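Local coordinates for uncharacterized protein (Bacteroides eggerthii, PDB 4L3R) that is of unknown function but belongs to the DUF4847 family of the calycin clan and folds into an antiparallel sheet flanked by helices, consistent with a calycin-like barrel, at residues Phe10-Lys16 with Asn52-Asn58; Glu39-Ser43 with Ser104-Ala108; Gly114-Phe119 with Leu130-Asp134. One frame throughout, in Å; residues are numbered along the deposited sequence.

Interactions 1 and 3 each join two neighbouring strands of one antiparallel sheet, consistent with the calycin fold; interaction 2 ties two helices beside it. Interaction 1 pairs strand 15-22 with strand 54-61; interaction 3 pairs strand 118-123 with strand 127-134, its centre about 17 Å from that of interaction 1 and on the opposite side of the chain's centre. They meet in the interior, where Leu-55 CD2 lies 3.8 Å from Leu-130 CD1. Interaction 2 joins helices 37-48 and 106-116; its centre and that of interaction 1 are about 21 Å apart, yet the two touch: Phe-53 CE1 sits 3.6 Å from Ala-108 CA. Interactions 2 and 3 share helix 106-116, one at each end, with nearest atoms about 7 Å apart.

Interaction 1: residues Phe10-Lys16 with Asn52-Asn58; sequences FNDKTWK and NFTLNFN
Start at Asn-52, still in loop: its backbone O accepts a hydrogen bond from Lys-16 NZ at 2.8 Å. Leu-47 O is a second acceptor for the same ammonium, tying it to the end of helix 37-48. Phe-53 follows in a left-handed conformation (phi/psi 57/52); with Thr-54 it faces His-73 of strand 66-73 in a G1 beta bulge. From Thr-54 on the backbone is extended, and it pairs antiparallel with Trp-15 and Lys-16. Thr-54 and Lys-16 are a non-hydrogen-bonded pair, CA to CA 4.7 Å, and Thr-54 CB lies 3.7 Å from Thr-14 CG2. Leu-55 and Trp-15 are the hydrogen-bonded pair, CA to CA 4.9 Å: Leu-55 N to Trp-15 O and Trp-15 N to Leu-55 O are both 2.8 Å. Leu-55 CB and Trp-15 CB, 4.0 Å apart, lie on the same sheet face, where Leu-55 also meets Leu-115 and Leu-130. This is the joint between the first two strands of an up-and-down meander, consistent with the calycin fold. Asn-56, chi1 m, turns its ND2 back to donate to Thr-14 OG1 at 3.0 Å. Farther along, Phe-10, chi1 m, presents its ring face to Phe-57. Phe-57 CB stands over the Phe-10 ring, 3.6 Å from its centroid, and the Phe-57 ring turns its edge to the Phe-10 face (centroids 5.7 Å apart, planes at 62°). Trp-15 CD1, 3.9 Å from Phe-57 CD1, completes an aromatic cluster. Asn-58 O lies 3.6 Å from Phe-10 CE2, at the ring's edge; Phe-10 also packs on Val-66 of the second subunit.

Interaction 2: residues Glu39-Ser43 with Ser104-Ala108; sequences EEKAS and SDKLA
Build residues 39-43 as regular alpha helix, with Ser-43 N bonded to Glu-39 O at 3.1 Å, and set against it the start of a second helix, whose first turn begins at Lys-106. The nearest CA atoms are Ser-43 CA and Leu-107 CA, 6.2 Å apart; polar side chains and a water do most of the bridging. Glu-39 points its CB toward the partner and, with chi1 m and chi2 t, carries OE1 to Lys-106 NZ at 3.1 Å, a hydrogen-bonded salt bridge; the lysine is extended beyond an m chi1. The same OE1 also accepts from the backbone N of Ser-35. The carbonyl of Glu-39 works too: water 1 donates to Glu-39 O at 2.7 Å and to Asp-105 OD1 at 2.8 Å. Ala-42 brings its C to 4.4 Å from Asp-105 OD1. One turn on from Glu-39, Ser-43, chi1 m, donates from OG to Asp-105 OD2 at 2.7 Å, and its OG lies 3.7 Å from Leu-107 CB. Asp-105 is the N-cap of the second helix: with backbone phi/psi of -70/132 and chi1 t, its OD2 takes weak capping bonds from Leu-107 N at 3.2 Å and Ala-108 N at 3.4 Å. One carboxylate therefore caps its own helix and anchors the other. Trp-34, in the loop ahead of helix 37-48, is hydrogen-bonded through NE1 to Ser-43 OG. Leu-107 packs on Phe-29 and on Phe-53, so the contact clips helix 37-48 to the N-terminal end of helix 106-116, close to where strand 54-61 enters the sheet.

Interaction 3: residues Gly114-Phe119 with Leu130-Asp134; sequences GLFNVF and LYFKD
At the apolar centre Val-118 CG1 lies 3.8 Å from Leu-130 CB and 4.2 Å from Phe-132 CB, while Leu-115 CD2 reaches Leu-130 CD1 at 3.9 Å; Leu-55 backs both leucines. Phe-132, chi1 p, spreads its ring over the helix end, with Gly-114 CA 4.0 Å from the ring centroid, a CH-pi contact. A side chain at Gly-114 would crowd this ring. Past the last turn of helix 106-116, where Asn-117 N bonds to Gly-114 O at 3.1 Å, Asn-117 leads straight into strand 118-123. Val-118 and Phe-132 form an antiparallel non-hydrogen-bonded pair, CA to CA 3.9 Å, in the beta hairpin of strands 118-123 and 127-134. Backbone bonds flank it: Phe-119 N to Tyr-131 O, 2.9 Å, and Lys-133 N to Asn-117 O, 3.2 Å. Phe-119 also bonds through its backbone to Ile-93 of strand 92-96, consistent with the sheet closing into a barrel, as in calycins. Its ring, chi1 p, covers Tyr-131 CB, 4.3 Å from the centroid. Farthest out, water 2 weakly links Asn-117 OD1 (3.4 Å) and Lys-133 NZ (3.2 Å).

Interaction 1: residues Phe10-Lys16 with Asn52-Asn58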
loop_
_atom_site.group_PDB
_atom_site.type_symbol
_atom_site.label_atom_id
_atom_site.label_comp_id
_atom_site.label_asym_id
_atom_site.label_seq_id
_atom_site.Cartn_x
_atom_site.Cartn_y
_atom_site.Cartn_z
ATOM N N PHE B 10 -5.052 2.150 -5.562
ATOM C CA PHE B 10 -3.632 1.766 -5.448
ATOM C C PHE B 10 -3.303 0.404 -6.091
ATOM O O PHE B 10 -2.121 0.068 -6.220
ATOM C CB PHE B 10 -3.242 1.651 -3.958
ATOM C CG PHE B 10 -3.113 2.951 -3.212
ATOM C CD1 PHE B 10 -4.238 3.627 -2.765
ATOM C CD2 PHE B 10 -1.863 3.454 -2.871
ATOM C CE1 PHE B 10 -4.117 4.824 -2.067
ATOM C CE2 PHE B 10 -1.746 4.643 -2.153
ATOM C CZ PHE B 10 -2.873 5.322 -1.763
ATOM N N ASN B 11 -4.325 -0.401 -6.423
ATOM C CA ASN B 11 -4.153 -1.779 -6.888
ATOM C C ASN B 11 -3.540 -1.912 -8.302
ATOM O O ASN B 11 -4.265 -2.068 -9.286
ATOM C CB ASN B 11 -5.504 -2.527 -6.819
ATOM C CG ASN B 11 -5.422 -4.032 -6.928
ATOM O OD1 ASN B 11 -4.342 -4.636 -6.973
ATOM N ND2 ASN B 11 -6.578 -4.678 -6.908
ATOM N N ASP B 12 -2.189 -1.944 -8.362
ATOM C CA ASP B 12 -1.377 -2.188 -9.562
ATOM C C ASP B 12 -1.976 -1.524 -10.815
ATOM O O ASP B 12 -2.439 -2.211 -11.736
ATOM C CB ASP B 12 -1.229 -3.719 -9.756
ATOM C CG ASP B 12 -0.257 -4.173 -10.836
ATOM O OD1 ASP B 12 0.794 -3.512 -11.010
ATOM O OD2 ASP B 12 -0.528 -5.215 -11.478
ATOM N N LYS B 13 -1.988 -0.185 -10.832
ATOM C CA LYS B 13 -2.559 0.538 -11.964
ATOM C C LYS B 13 -2.029 1.952 -12.085
ATOM O O LYS B 13 -1.778 2.622 -11.078
ATOM C CB LYS B 13 -4.095 0.582 -11.855
ATOM C CG LYS B 13 -4.632 1.176 -10.547
ATOM C CD LYS B 13 -6.149 1.299 -10.548
ATOM C CE LYS B 13 -6.853 -0.038 -10.487
ATOM N NZ LYS B 13 -8.292 0.124 -10.179
ATOM N N THR B 14 -1.903 2.413 -13.338
ATOM C CA THR B 14 -1.494 3.766 -13.676
ATOM C C THR B 14 -2.726 4.466 -14.226
ATOM O O THR B 14 -3.341 3.975 -15.178
ATOM C CB THR B 14 -0.325 3.724 -14.656
ATOM O OG1 THR B 14 0.764 3.058 -14.012
ATOM C CG2 THR B 14 0.112 5.114 -15.106
ATOM N N TRP B 15 -3.101 5.591 -13.613
ATOM C CA TRP B 15 -4.245 6.392 -14.043
ATOM C C TRP B 15 -3.787 7.309 -15.158
ATOM O O TRP B 15 -2.827 8.051 -14.969
ATOM C CB TRP B 15 -4.808 7.191 -12.866
ATOM C CG TRP B 15 -5.465 6.318 -11.854
ATOM C CD1 TRP B 15 -4.910 5.837 -10.705
ATOM C CD2 TRP B 15 -6.741 5.685 -11.982
ATOM N NE1 TRP B 15 -5.802 5.014 -10.064
ATOM C CE2 TRP B 15 -6.932 4.893 -10.832
ATOM C CE3 TRP B 15 -7.762 5.745 -12.939
ATOM C CZ2 TRP B 15 -8.116 4.171 -10.607
ATOM C CZ3 TRP B 15 -8.919 5.020 -12.729
ATOM C CH2 TRP B 15 -9.095 4.249 -11.570
ATOM N N LYS B 16 -4.435 7.229 -16.328
ATOM C CA LYS B 16 -4.098 8.035 -17.500
ATOM C C LYS B 16 -5.143 9.126 -17.666
ATOM O O LYS B 16 -6.333 8.819 -17.698
ATOM C CB LYS B 16 -4.028 7.134 -18.751
ATOM C CG LYS B 16 -3.817 7.863 -20.083
ATOM C CD LYS B 16 -2.446 8.498 -20.232
ATOM C CE LYS B 16 -2.376 9.284 -21.520
ATOM N NZ LYS B 16 -0.982 9.430 -22.012
ATOM N N ASN B 52 3.080 10.184 -20.631
ATOM C CA ASN B 52 2.661 11.553 -20.279
ATOM C C ASN B 52 1.263 11.605 -19.668
ATOM O O ASN B 52 0.386 10.822 -20.037
ATOM C CB ASN B 52 2.710 12.471 -21.500
ATOM C CG ASN B 52 4.100 12.682 -22.045
ATOM O OD1 ASN B 52 5.088 12.290 -21.439
ATOM N ND2 ASN B 52 4.217 13.328 -23.200
ATOM N N PHE B 53 1.068 12.555 -18.730
ATOM C CA PHE B 53 -0.180 12.811 -18.007
ATOM C C PHE B 53 -0.675 11.555 -17.277
ATOM O O PHE B 53 -1.834 11.153 -17.415
ATOM C CB PHE B 53 -1.262 13.382 -18.938
ATOM C CG PHE B 53 -0.836 14.637 -19.662
ATOM C CD1 PHE B 53 -1.061 15.888 -19.105
ATOM C CD2 PHE B 53 -0.227 14.568 -20.908
ATOM C CE1 PHE B 53 -0.642 17.043 -19.760
ATOM C CE2 PHE B 53 0.180 15.725 -21.570
ATOM C CZ PHE B 53 -0.045 16.957 -20.999
ATOM N N THR B 54 0.222 10.949 -16.482
ATOM C CA THR B 54 -0.087 9.761 -15.693
ATOM C C THR B 54 -0.176 10.129 -14.210
ATOM O O THR B 54 0.378 11.146 -13.780
ATOM C CB THR B 54 0.945 8.669 -15.924
ATOM O OG1 THR B 54 2.235 9.137 -15.529
ATOM C CG2 THR B 54 0.966 8.181 -17.357
ATOM N N LEU B 55 -0.873 9.297 -13.440
ATOM C CA LEU B 55 -1.063 9.476 -12.001
ATOM C C LEU B 55 -0.985 8.102 -11.339
ATOM O O LEU B 55 -1.564 7.141 -11.845
ATOM C CB LEU B 55 -2.412 10.178 -11.745
ATOM C CG LEU B 55 -2.928 10.270 -10.299
ATOM C CD1 LEU B 55 -2.096 11.248 -9.481
ATOM C CD2 LEU B 55 -4.372 10.734 -10.285
ATOM N N ASN B 56 -0.213 7.992 -10.256
ATOM C CA ASN B 56 -0.022 6.728 -9.556
ATOM C C ASN B 56 -0.174 6.908 -8.060
ATOM O O ASN B 56 0.453 7.792 -7.477
ATOM C CB ASN B 56 1.378 6.169 -9.847
ATOM C CG ASN B 56 1.526 5.568 -11.213
ATOM O OD1 ASN B 56 1.988 6.226 -12.143
ATOM N ND2 ASN B 56 1.176 4.297 -11.366
ATOM N N PHE B 57 -0.995 6.063 -7.446
ATOM C CA PHE B 57 -1.173 5.999 -6.003
ATOM C C PHE B 57 -0.318 4.839 -5.552
ATOM O O PHE B 57 -0.576 3.713 -5.970
ATOM C CB PHE B 57 -2.647 5.811 -5.648
ATOM C CG PHE B 57 -3.465 7.036 -5.965
ATOM C CD1 PHE B 57 -3.937 7.262 -7.248
ATOM C CD2 PHE B 57 -3.734 7.979 -4.990
ATOM C CE1 PHE B 57 -4.698 8.389 -7.538
ATOM C CE2 PHE B 57 -4.500 9.103 -5.280
ATOM C CZ PHE B 57 -4.983 9.300 -6.550
ATOM N N ASN B 58 0.765 5.107 -4.817
ATOM C CA ASN B 58 1.680 4.043 -4.391
ATOM C C ASN B 58 1.934 4.058 -2.909
ATOM O O ASN B 58 1.797 5.093 -2.256
ATOM C CB ASN B 58 3.038 4.171 -5.094
ATOM C CG ASN B 58 2.984 4.346 -6.587
ATOM O OD1 ASN B 58 3.405 5.375 -7.118
ATOM N ND2 ASN B 58 2.520 3.326 -7.297
#

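Interaction 2: residues Glu39-Ser43 with Ser104-Ala108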
loop_
_atom_site.group_PDB
_atom_site.type_symbol
_atom_site.label_atom_id
_atom_site.label_comp_id
_atom_site.label_asym_id
_atom_site.label_seq_id
_atom_site.Cartn_x
_atom_site.Cartn_y
_atom_site.Cartn_z
ATOM N N GLU B 39 -2.020 25.243 -30.452
ATOM C CA GLU B 39 -1.699 24.919 -29.054
ATOM C C GLU B 39 -2.409 23.635 -28.621
ATOM O O GLU B 39 -1.786 22.757 -28.021
ATOM C CB GLU B 39 -2.115 26.056 -28.105
ATOM C CG GLU B 39 -1.155 27.229 -28.031
ATOM C CD GLU B 39 -1.591 28.307 -27.056
ATOM O OE1 GLU B 39 -2.728 28.226 -26.535
ATOM O OE2 GLU B 39 -0.793 29.242 -26.815
ATOM N N GLU B 40 -3.723 23.534 -28.910
ATOM C CA GLU B 40 -4.518 22.358 -28.551
ATOM C C GLU B 40 -3.990 21.108 -29.260
ATOM O O GLU B 40 -3.867 20.064 -28.622
ATOM C CB GLU B 40 -6.012 22.576 -28.867
ATOM C CG GLU B 40 -6.875 21.344 -28.620
ATOM C CD GLU B 40 -8.375 21.515 -28.755
ATOM O OE1 GLU B 40 -8.852 22.668 -28.858
ATOM O OE2 GLU B 40 -9.076 20.479 -28.782
ATOM N N LYS B 41 -3.687 21.218 -30.566
ATOM C CA LYS B 41 -3.145 20.124 -31.378
ATOM C C LYS B 41 -1.840 19.594 -30.764
ATOM O O LYS B 41 -1.699 18.385 -30.598
ATOM C CB LYS B 41 -2.903 20.605 -32.825
ATOM C CG LYS B 41 -2.464 19.528 -33.819
ATOM C CD LYS B 41 -2.218 20.140 -35.204
ATOM C CE LYS B 41 -1.586 19.186 -36.192
ATOM N NZ LYS B 41 -2.566 18.210 -36.737
ATOM N N ALA B 42 -0.906 20.501 -30.412
ATOM C CA ALA B 42 0.389 20.148 -29.818
ATOM C C ALA B 42 0.214 19.457 -28.442
ATOM O O ALA B 42 0.954 18.525 -28.126
ATOM C CB ALA B 42 1.260 21.394 -29.682
ATOM N N SER B 43 -0.780 19.894 -27.647
ATOM C CA SER B 43 -1.082 19.264 -26.360
ATOM C C SER B 43 -1.646 17.861 -26.559
ATOM O O SER B 43 -1.304 16.949 -25.807
ATOM C CB SER B 43 -2.081 20.091 -25.559
ATOM O OG SER B 43 -1.449 21.205 -24.960
ATOM N N SER B 104 5.942 24.161 -20.081
ATOM C CA SER B 104 5.627 25.181 -21.081
ATOM C C SER B 104 4.233 24.909 -21.686
ATOM O O SER B 104 3.530 25.849 -22.050
ATOM C CB SER B 104 6.692 25.236 -22.177
ATOM O OG SER B 104 6.720 24.069 -22.987
ATOM N N ASP B 105 3.836 23.632 -21.803
ATOM C CA ASP B 105 2.549 23.241 -22.376
ATOM C C ASP B 105 1.395 23.621 -21.440
ATOM O O ASP B 105 1.461 23.326 -20.251
ATOM C CB ASP B 105 2.542 21.727 -22.641
ATOM C CG ASP B 105 1.400 21.279 -23.511
ATOM O OD1 ASP B 105 1.509 21.413 -24.743
ATOM O OD2 ASP B 105 0.386 20.812 -22.960
ATOM N N LYS B 106 0.343 24.268 -21.976
ATOM C CA LYS B 106 -0.800 24.713 -21.168
ATOM C C LYS B 106 -1.558 23.554 -20.524
ATOM O O LYS B 106 -2.004 23.711 -19.390
ATOM C CB LYS B 106 -1.771 25.570 -21.988
ATOM C CG LYS B 106 -1.193 26.936 -22.359
ATOM C CD LYS B 106 -2.234 27.771 -23.091
ATOM C CE LYS B 106 -1.750 29.168 -23.407
ATOM N NZ LYS B 106 -2.831 29.999 -23.993
ATOM N N LEU B 107 -1.717 22.408 -21.216
ATOM C CA LEU B 107 -2.398 21.254 -20.608
ATOM C C LEU B 107 -1.582 20.720 -19.431
ATOM O O LEU B 107 -2.158 20.371 -18.401
ATOM C CB LEU B 107 -2.648 20.129 -21.629
ATOM C CG LEU B 107 -3.494 18.939 -21.134
ATOM C CD1 LEU B 107 -4.899 19.382 -20.739
ATOM C CD2 LEU B 107 -3.556 17.845 -22.185
ATOM N N ALA B 108 -0.247 20.678 -19.578
ATOM C CA ALA B 108 0.661 20.215 -18.517
ATOM C C ALA B 108 0.639 21.166 -17.304
ATOM O O ALA B 108 0.670 20.696 -16.168
ATOM C CB ALA B 108 2.076 20.084 -19.060
HETATM O O HOH W 1 0.491 23.264 -26.643
#

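Interaction 3: residues Gly114-Phe119 with Leu130-Asp134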
loop_
_atom_site.group_PDB
_atom_site.type_symbol
_atom_site.label_atom_id
_atom_site.label_comp_id
_atom_site.label_asym_id
_atom_site.label_seq_id
_atom_site.Cartn_x
_atom_site.Cartn_y
_atom_site.Cartn_z
ATOM N N GLY B 114 -3.745 21.675 -10.970
ATOM C CA GLY B 114 -5.002 21.061 -10.580
ATOM C C GLY B 114 -4.850 19.940 -9.576
ATOM O O GLY B 114 -5.688 19.806 -8.683
ATOM N N LEU B 115 -3.778 19.133 -9.697
ATOM C CA LEU B 115 -3.548 18.015 -8.770
ATOM C C LEU B 115 -3.309 18.492 -7.345
ATOM O O LEU B 115 -3.841 17.879 -6.426
ATOM C CB LEU B 115 -2.400 17.122 -9.238
ATOM C CG LEU B 115 -2.769 16.187 -10.387
ATOM C CD1 LEU B 115 -1.526 15.658 -11.054
ATOM C CD2 LEU B 115 -3.636 15.008 -9.900
ATOM N N PHE B 116 -2.599 19.611 -7.148
ATOM C CA PHE B 116 -2.370 20.123 -5.792
ATOM C C PHE B 116 -3.606 20.836 -5.218
ATOM O O PHE B 116 -3.605 21.137 -4.025
ATOM C CB PHE B 116 -1.156 21.063 -5.762
ATOM C CG PHE B 116 0.153 20.343 -5.997
ATOM C CD1 PHE B 116 0.618 19.395 -5.088
ATOM C CD2 PHE B 116 0.954 20.656 -7.092
ATOM C CE1 PHE B 116 1.822 18.731 -5.306
ATOM C CE2 PHE B 116 2.170 20.001 -7.298
ATOM C CZ PHE B 116 2.591 19.037 -6.409
ATOM N N ASN B 117 -4.645 21.111 -6.046
ATOM C CA ASN B 117 -5.877 21.757 -5.617
ATOM C C ASN B 117 -7.051 20.772 -5.534
ATOM O O ASN B 117 -8.188 21.230 -5.390
ATOM C CB ASN B 117 -6.235 22.918 -6.575
ATOM C CG ASN B 117 -5.282 24.084 -6.507
ATOM O OD1 ASN B 117 -4.821 24.474 -5.434
ATOM N ND2 ASN B 117 -5.023 24.723 -7.639
ATOM N N VAL B 118 -6.813 19.440 -5.593
ATOM C CA VAL B 118 -7.916 18.477 -5.453
ATOM C C VAL B 118 -8.493 18.564 -4.035
ATOM O O VAL B 118 -7.754 18.858 -3.093
ATOM C CB VAL B 118 -7.557 17.002 -5.794
ATOM C CG1 VAL B 118 -7.150 16.861 -7.253
ATOM C CG2 VAL B 118 -6.493 16.418 -4.848
ATOM N N PHE B 119 -9.810 18.364 -3.895
ATOM C CA PHE B 119 -10.476 18.375 -2.584
ATOM C C PHE B 119 -11.400 17.151 -2.388
ATOM O O PHE B 119 -11.591 16.745 -1.241
ATOM C CB PHE B 119 -11.243 19.685 -2.356
ATOM C CG PHE B 119 -12.377 19.966 -3.307
ATOM C CD1 PHE B 119 -12.147 20.614 -4.511
ATOM C CD2 PHE B 119 -13.689 19.709 -2.941
ATOM C CE1 PHE B 119 -13.205 20.915 -5.372
ATOM C CE2 PHE B 119 -14.746 20.038 -3.788
ATOM C CZ PHE B 119 -14.495 20.624 -5.004
ATOM N N LEU B 130 -11.304 13.415 -10.239
ATOM C CA LEU B 130 -10.800 14.270 -9.168
ATOM C C LEU B 130 -11.370 15.670 -9.317
ATOM O O LEU B 130 -11.232 16.284 -10.378
ATOM C CB LEU B 130 -9.266 14.328 -9.185
ATOM C CG LEU B 130 -8.533 12.994 -9.118
ATOM C CD1 LEU B 130 -7.027 13.206 -9.142
ATOM C CD2 LEU B 130 -8.926 12.203 -7.882
ATOM N N TYR B 131 -11.993 16.176 -8.252
ATOM C CA TYR B 131 -12.559 17.515 -8.219
ATOM C C TYR B 131 -11.519 18.440 -7.644
ATOM O O TYR B 131 -10.955 18.122 -6.595
ATOM C CB TYR B 131 -13.837 17.548 -7.371
ATOM C CG TYR B 131 -14.999 16.829 -8.015
ATOM C CD1 TYR B 131 -15.037 15.440 -8.083
ATOM C CD2 TYR B 131 -16.069 17.537 -8.553
ATOM C CE1 TYR B 131 -16.094 14.775 -8.695
ATOM C CE2 TYR B 131 -17.138 16.882 -9.160
ATOM C CZ TYR B 131 -17.149 15.502 -9.228
ATOM O OH TYR B 131 -18.207 14.874 -9.838
ATOM N N PHE B 132 -11.258 19.579 -8.310
ATOM C CA PHE B 132 -10.273 20.543 -7.831
ATOM C C PHE B 132 -10.793 21.955 -7.982
ATOM O O PHE B 132 -11.624 22.207 -8.856
ATOM C CB PHE B 132 -8.937 20.367 -8.578
ATOM C CG PHE B 132 -8.933 20.776 -10.033
ATOM C CD1 PHE B 132 -9.316 19.882 -11.023
ATOM C CD2 PHE B 132 -8.495 22.041 -10.416
ATOM C CE1 PHE B 132 -9.283 20.255 -12.371
ATOM C CE2 PHE B 132 -8.429 22.397 -11.764
ATOM C CZ PHE B 132 -8.825 21.504 -12.732
ATOM N N LYS B 133 -10.310 22.875 -7.129
ATOM C CA LYS B 133 -10.741 24.266 -7.197
ATOM C C LYS B 133 -9.731 25.081 -8.022
ATOM O O LYS B 133 -8.522 24.992 -7.805
ATOM C CB LYS B 133 -10.990 24.870 -5.793
ATOM C CG LYS B 133 -9.768 25.163 -4.919
ATOM C CD LYS B 133 -9.452 26.654 -4.862
ATOM C CE LYS B 133 -8.272 26.944 -3.974
ATOM N NZ LYS B 133 -8.084 28.403 -3.771
ATOM N N ASP B 134 -10.247 25.837 -9.012
ATOM C CA ASP B 134 -9.472 26.704 -9.894
ATOM C C ASP B 134 -10.015 28.116 -9.673
ATOM O O ASP B 134 -10.938 28.549 -10.364
ATOM C CB ASP B 134 -9.596 26.232 -11.355
ATOM C CG ASP B 134 -8.862 27.093 -12.373
ATOM O OD1 ASP B 134 -7.820 27.685 -12.013
ATOM O OD2 ASP B 134 -9.318 27.153 -13.534
HETATM O O HOH W 2 -5.088 27.850 -4.819
#